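Local coordinates for protein hypoxanthine-guanine phosphoribosyltransferase (HGPRT) (Schistosoma mansoni, PDB 5IPF) that probably catalyses transfer of the phosphoribosyl group from PRPP to hypoxanthine and guanine, giving IMP and GMP in purine salvage, at residues V76-A81 with P201-F206; I87-V92 with D102-L107. One frame throughout, in Å; residues are numbered along the deposited sequence.

Contact 1. Residues V76-A81 with P201-F206; sequences VDYYEA and PDFVGF
F203 brings the far end of its ring, CZ and CE2, up to Y78 and Y79 at the C-terminal end of helix 61-81. F203 CZ approaches Y78 CB at 4.2 Å, and this methylene lies at the edge of the phenylalanine ring, near its plane. F203 CE2 lies 4.5 Å from Y79 CE2, an oblique approach for both rings. The CB of F203 already points toward the helix, and with CG anti to the carbonyl carbon (chi1 -56°) the ring carries on in that direction; the nearest CA atoms, those of Y78 and F203, remain 10.6 Å apart. The CB of Y79 does not point straight at the strand, but the end of its ring comes nearer F203. The two tyrosines also meet, Y78 CD2 standing 3.7 Å above one face of the Y79 ring and offset toward its rim, while Y79 CD2 lies in plane at the edge of the Y78 ring. Along the same helix M71 and I75 also touch F203, and K184 of the neighbouring strand 182-187 touches both tyrosines. R67 hydrogen-bonds the carbonyls of V204 and G205. The contact thus packs helix 61-81 over the parallel sheet of the phosphoribosyltransferase core. With 89 Å² buried and no hydrogen bond between the segments, it is a light, wholly apolar touch of carbon on carbon, with little directional preference.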
loop_
_atom_site.group_PDB
_atom_site.type_symbol
_atom_site.label_atom_id
_atom_site.label_comp_id
_atom_site.label_asym_id
_atom_site.label_seq_id
_atom_site.Cartn_x
_atom_site.Cartn_y
_atom_site.Cartn_z
ATOM N N VAL A 76 20.293 3.812 0.340
ATOM C CA VAL A 76 20.600 3.845 -1.087
ATOM C C VAL A 76 21.677 4.880 -1.380
ATOM O O VAL A 76 22.689 4.577 -2.026
ATOM C CB VAL A 76 19.328 4.099 -1.913
ATOM C CG1 VAL A 76 19.696 4.531 -3.325
ATOM C CG2 VAL A 76 18.488 2.843 -1.961
ATOM N N ASP A 77 21.493 6.116 -0.903
ATOM C CA ASP A 77 22.489 7.129 -1.240
ATOM C C ASP A 77 23.798 6.939 -0.478
ATOM O O ASP A 77 24.832 7.456 -0.922
ATOM C CB ASP A 77 21.938 8.547 -1.037
ATOM C CG ASP A 77 21.328 8.762 0.326
ATOM O OD1 ASP A 77 21.868 8.236 1.318
ATOM O OD2 ASP A 77 20.304 9.475 0.404
ATOM N N TYR A 78 23.797 6.197 0.635
ATOM C CA TYR A 78 25.072 5.784 1.213
ATOM C C TYR A 78 25.808 4.839 0.270
ATOM O O TYR A 78 26.960 5.084 -0.106
ATOM C CB TYR A 78 24.876 5.117 2.575
ATOM C CG TYR A 78 26.168 4.515 3.094
ATOM C CD1 TYR A 78 27.111 5.303 3.739
ATOM C CD2 TYR A 78 26.457 3.167 2.910
ATOM C CE1 TYR A 78 28.302 4.765 4.201
ATOM C CE2 TYR A 78 27.644 2.622 3.364
ATOM C CZ TYR A 78 28.563 3.423 4.011
ATOM O OH TYR A 78 29.745 2.881 4.467
ATOM N N TYR A 79 25.152 3.741 -0.117
ATOM C CA TYR A 79 25.799 2.765 -0.988
ATOM C C TYR A 79 26.054 3.294 -2.392
ATOM O O TYR A 79 26.760 2.634 -3.161
ATOM C CB TYR A 79 24.966 1.486 -1.059
ATOM C CG TYR A 79 25.106 0.609 0.164
ATOM C CD1 TYR A 79 26.149 -0.303 0.271
ATOM C CD2 TYR A 79 24.202 0.697 1.213
ATOM C CE1 TYR A 79 26.284 -1.103 1.388
ATOM C CE2 TYR A 79 24.330 -0.100 2.334
ATOM C CZ TYR A 79 25.369 -0.999 2.416
ATOM O OH TYR A 79 25.500 -1.795 3.530
ATOM N N GLU A 80 25.501 4.454 -2.748
ATOM C CA GLU A 80 25.817 5.088 -4.020
ATOM C C GLU A 80 26.896 6.154 -3.898
ATOM O O GLU A 80 27.595 6.422 -4.883
ATOM C CB GLU A 80 24.562 5.715 -4.638
ATOM C CG GLU A 80 24.730 6.081 -6.102
ATOM C CD GLU A 80 23.858 7.242 -6.520
ATOM O OE1 GLU A 80 23.046 7.706 -5.692
ATOM O OE2 GLU A 80 23.991 7.696 -7.677
ATOM N N ALA A 81 27.052 6.761 -2.717
ATOM C CA ALA A 81 28.114 7.743 -2.530
ATOM C C ALA A 81 29.496 7.114 -2.649
ATOM O O ALA A 81 30.444 7.779 -3.085
ATOM C CB ALA A 81 27.959 8.431 -1.174
ATOM N N PRO A 201 23.689 0.288 15.786
ATOM C CA PRO A 201 23.807 -0.074 14.368
ATOM C C PRO A 201 23.913 1.156 13.476
ATOM O O PRO A 201 23.704 2.297 13.893
ATOM C CB PRO A 201 22.520 -0.859 14.089
ATOM C CG PRO A 201 22.050 -1.318 15.438
ATOM C CD PRO A 201 22.451 -0.233 16.390
ATOM N N ASP A 202 24.244 0.899 12.209
ATOM C CA ASP A 202 24.455 1.986 11.258
ATOM C C ASP A 202 23.140 2.622 10.827
ATOM O O ASP A 202 23.063 3.844 10.662
ATOM C CB ASP A 202 25.225 1.475 10.041
ATOM C CG ASP A 202 26.487 0.733 10.424
ATOM O OD1 ASP A 202 27.543 1.385 10.573
ATOM O OD2 ASP A 202 26.422 -0.504 10.573
ATOM N N PHE A 203 22.101 1.812 10.640
ATOM C CA PHE A 203 20.780 2.295 10.260
ATOM C C PHE A 203 19.771 1.793 11.281
ATOM O O PHE A 203 19.592 0.580 11.438
ATOM C CB PHE A 203 20.404 1.830 8.851
ATOM C CG PHE A 203 21.397 2.231 7.799
ATOM C CD1 PHE A 203 21.450 3.538 7.340
ATOM C CD2 PHE A 203 22.279 1.304 7.271
ATOM C CE1 PHE A 203 22.368 3.911 6.373
ATOM C CE2 PHE A 203 23.199 1.671 6.304
ATOM C CZ PHE A 203 23.243 2.976 5.855
ATOM N N VAL A 204 19.118 2.723 11.973
ATOM C CA VAL A 204 18.138 2.402 13.002
ATOM C C VAL A 204 16.805 3.028 12.618
ATOM O O VAL A 204 16.755 4.178 12.168
ATOM C CB VAL A 204 18.587 2.893 14.394
ATOM C CG1 VAL A 204 17.585 2.471 15.455
ATOM C CG2 VAL A 204 19.975 2.366 14.726
ATOM N N GLY A 205 15.729 2.267 12.794
ATOM C CA GLY A 205 14.398 2.788 12.564
ATOM C C GLY A 205 13.882 3.570 13.753
ATOM O O GLY A 205 13.647 4.779 13.658
ATOM N N PHE A 206 13.713 2.894 14.886
ATOM C CA PHE A 206 13.168 3.508 16.086
ATOM C C PHE A 206 14.004 3.116 17.294
ATOM O O PHE A 206 14.586 2.029 17.341
ATOM C CB PHE A 206 11.705 3.090 16.321
ATOM C CG PHE A 206 10.806 3.331 15.144
ATOM C CD1 PHE A 206 10.679 2.379 14.145
ATOM C CD2 PHE A 206 10.083 4.507 15.039
ATOM C CE1 PHE A 206 9.852 2.598 13.061
ATOM C CE2 PHE A 206 9.254 4.732 13.958
ATOM C CZ PHE A 206 9.137 3.775 12.968
#

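Contact 2. Residues I87-V92 with D102-L107; sequences ITLMCV and DLVDGL
No ring or other flat group lies between L89 and the three residues it meets, L103, V104 and L107, so there are neither faces nor edges to stack and branched aliphatic groups do all the touching. L89 CD2 is the hub, taking methyls from L103 and L107, one helical turn apart, and from V104. L107 CD1 sits 3.7 Å from L89 CD2. L103 CD2 lies 4.0 Å from L89 CD2. The second methyl of L89, CD1, reaches L107 CD1 at 4.1 Å, so that L89 and L107 meet tip to tip. V104 instead lies across the leucine at a slant, its CG2 3.8 Å from L89 CD2. That branch is placed anti to the carbonyl carbon while CG1 is opposite the backbone N (chi1 162°). These segments belong to a beta-alpha-beta unit in which strand 87-92 leads through helix 97-112 to strand 120-125, its parallel neighbour in the sheet. Segment 102-107 runs back nearly antiparallel to 87-92, at 160° between their axes, which are 11.5 Å apart at closest approach. All four touching residues are buried, and together the segments bury 131 Å². L100, about one turn before L103 and V104 on helix 97-112, also packs on L89, while L107 reaches M120 of the next strand. V104 also touches F97 of the second subunit, which brings this layer close to the subunit interface.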
loop_
_atom_site.group_PDB
_atom_site.type_symbol
_atom_site.label_atom_id
_atom_site.label_comp_id
_atom_site.label_asym_id
_atom_site.label_seq_id
_atom_site.Cartn_x
_atom_site.Cartn_y
_atom_site.Cartn_z
ATOM N N ILE A 87 25.492 -5.116 -3.343
ATOM C CA ILE A 87 25.041 -4.983 -1.958
ATOM C C ILE A 87 24.099 -6.138 -1.651
ATOM O O ILE A 87 23.144 -6.380 -2.395
ATOM C CB ILE A 87 24.360 -3.623 -1.689
ATOM C CG1 ILE A 87 23.703 -3.608 -0.306
ATOM C CG2 ILE A 87 23.350 -3.285 -2.772
ATOM C CD1 ILE A 87 22.867 -2.364 -0.040
ATOM N N THR A 88 24.368 -6.855 -0.562
ATOM C CA THR A 88 23.680 -8.103 -0.247
ATOM C C THR A 88 22.969 -7.965 1.094
ATOM O O THR A 88 23.621 -7.885 2.140
ATOM C CB THR A 88 24.664 -9.273 -0.222
ATOM O OG1 THR A 88 25.286 -9.404 -1.506
ATOM C CG2 THR A 88 23.946 -10.566 0.117
ATOM N N LEU A 89 21.639 -7.952 1.065
ATOM C CA LEU A 89 20.847 -7.898 2.288
ATOM C C LEU A 89 20.749 -9.295 2.889
ATOM O O LEU A 89 20.230 -10.218 2.250
ATOM C CB LEU A 89 19.453 -7.338 2.012
ATOM C CG LEU A 89 19.277 -5.829 1.811
ATOM C CD1 LEU A 89 19.802 -5.383 0.456
ATOM C CD2 LEU A 89 17.812 -5.445 1.973
ATOM N N MET A 90 21.247 -9.451 4.112
ATOM C CA MET A 90 21.178 -10.712 4.839
ATOM C C MET A 90 20.141 -10.595 5.946
ATOM O O MET A 90 20.324 -9.824 6.892
ATOM C CB MET A 90 22.537 -11.090 5.425
ATOM C CG MET A 90 22.461 -12.216 6.440
ATOM S SD MET A 90 24.074 -12.718 7.060
ATOM C CE MET A 90 24.752 -13.521 5.612
ATOM N N CYS A 91 19.068 -11.369 5.841
ATOM C CA CYS A 91 17.977 -11.313 6.805
ATOM C C CYS A 91 18.207 -12.344 7.905
ATOM O O CYS A 91 18.410 -13.533 7.620
ATOM C CB CYS A 91 16.639 -11.560 6.111
ATOM S SG CYS A 91 15.201 -11.512 7.202
ATOM N N VAL A 92 18.186 -11.889 9.155
ATOM C CA VAL A 92 18.172 -12.803 10.294
ATOM C C VAL A 92 16.754 -13.342 10.427
ATOM O O VAL A 92 15.820 -12.589 10.719
ATOM C CB VAL A 92 18.632 -12.104 11.581
ATOM C CG1 VAL A 92 18.893 -13.123 12.682
ATOM C CG2 VAL A 92 19.875 -11.272 11.311
ATOM N N ASP A 102 9.318 -5.165 3.698
ATOM C CA ASP A 102 8.996 -3.754 3.506
ATOM C C ASP A 102 10.239 -2.934 3.179
ATOM O O ASP A 102 10.167 -1.988 2.379
ATOM C CB ASP A 102 8.294 -3.204 4.747
ATOM C CG ASP A 102 6.951 -3.869 4.997
ATOM O OD1 ASP A 102 6.262 -4.209 4.013
ATOM O OD2 ASP A 102 6.582 -4.056 6.177
ATOM N N LEU A 103 11.386 -3.286 3.768
ATOM C CA LEU A 103 12.621 -2.573 3.456
ATOM C C LEU A 103 13.015 -2.760 1.997
ATOM O O LEU A 103 13.423 -1.804 1.330
ATOM C CB LEU A 103 13.751 -3.041 4.372
ATOM C CG LEU A 103 15.128 -2.447 4.054
ATOM C CD1 LEU A 103 15.154 -0.953 4.348
ATOM C CD2 LEU A 103 16.229 -3.174 4.813
ATOM N N VAL A 104 12.909 -3.989 1.486
ATOM C CA VAL A 104 13.223 -4.247 0.083
ATOM C C VAL A 104 12.235 -3.522 -0.821
ATOM O O VAL A 104 12.607 -3.003 -1.882
ATOM C CB VAL A 104 13.245 -5.765 -0.186
ATOM C CG1 VAL A 104 13.119 -6.057 -1.671
ATOM C CG2 VAL A 104 14.522 -6.380 0.366
ATOM N N ASP A 105 10.964 -3.464 -0.412
ATOM C CA ASP A 105 9.974 -2.668 -1.134
ATOM C C ASP A 105 10.437 -1.222 -1.277
ATOM O O ASP A 105 10.503 -0.676 -2.388
ATOM C CB ASP A 105 8.629 -2.739 -0.403
ATOM C CG ASP A 105 7.438 -2.738 -1.350
ATOM O OD1 ASP A 105 7.008 -1.646 -1.781
ATOM O OD2 ASP A 105 6.916 -3.834 -1.645
ATOM N N GLY A 106 10.770 -0.588 -0.152
ATOM C CA GLY A 106 11.209 0.797 -0.201
ATOM C C GLY A 106 12.493 0.987 -0.987
ATOM O O GLY A 106 12.651 1.979 -1.702
ATOM N N LEU A 107 13.428 0.037 -0.867
ATOM C CA LEU A 107 14.695 0.130 -1.588
ATOM C C LEU A 107 14.473 0.082 -3.094
ATOM O O LEU A 107 14.940 0.960 -3.831
ATOM C CB LEU A 107 15.638 -0.996 -1.151
ATOM C CG LEU A 107 16.364 -0.912 0.196
ATOM C CD1 LEU A 107 17.261 -2.128 0.391
ATOM C CD2 LEU A 107 17.179 0.365 0.297
#

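From the N terminus the chain runs through helix 61-81, whose last turns supply one side of contact 1, and passes through a short connection into strand 87-92, the next element. Contact 2 closes a short loop, nine residues lying between 87-92 and 102-107. The partner of 76-81 arrives only at 201-206, after 119 intervening residues, so contact 2 is nested entirely within the loop closed by contact 1. Both reach the same parallel sheet, through different strands, with centres about 11 Å apart. Helix 61-81 joins them physically: Y79 CD2 packs 3.6 Å from I87 CD1, and V76 CG2 3.6 Å from L107 CD2, tying strand 87-92 and helix 97-112 to the layer over strand 203-208.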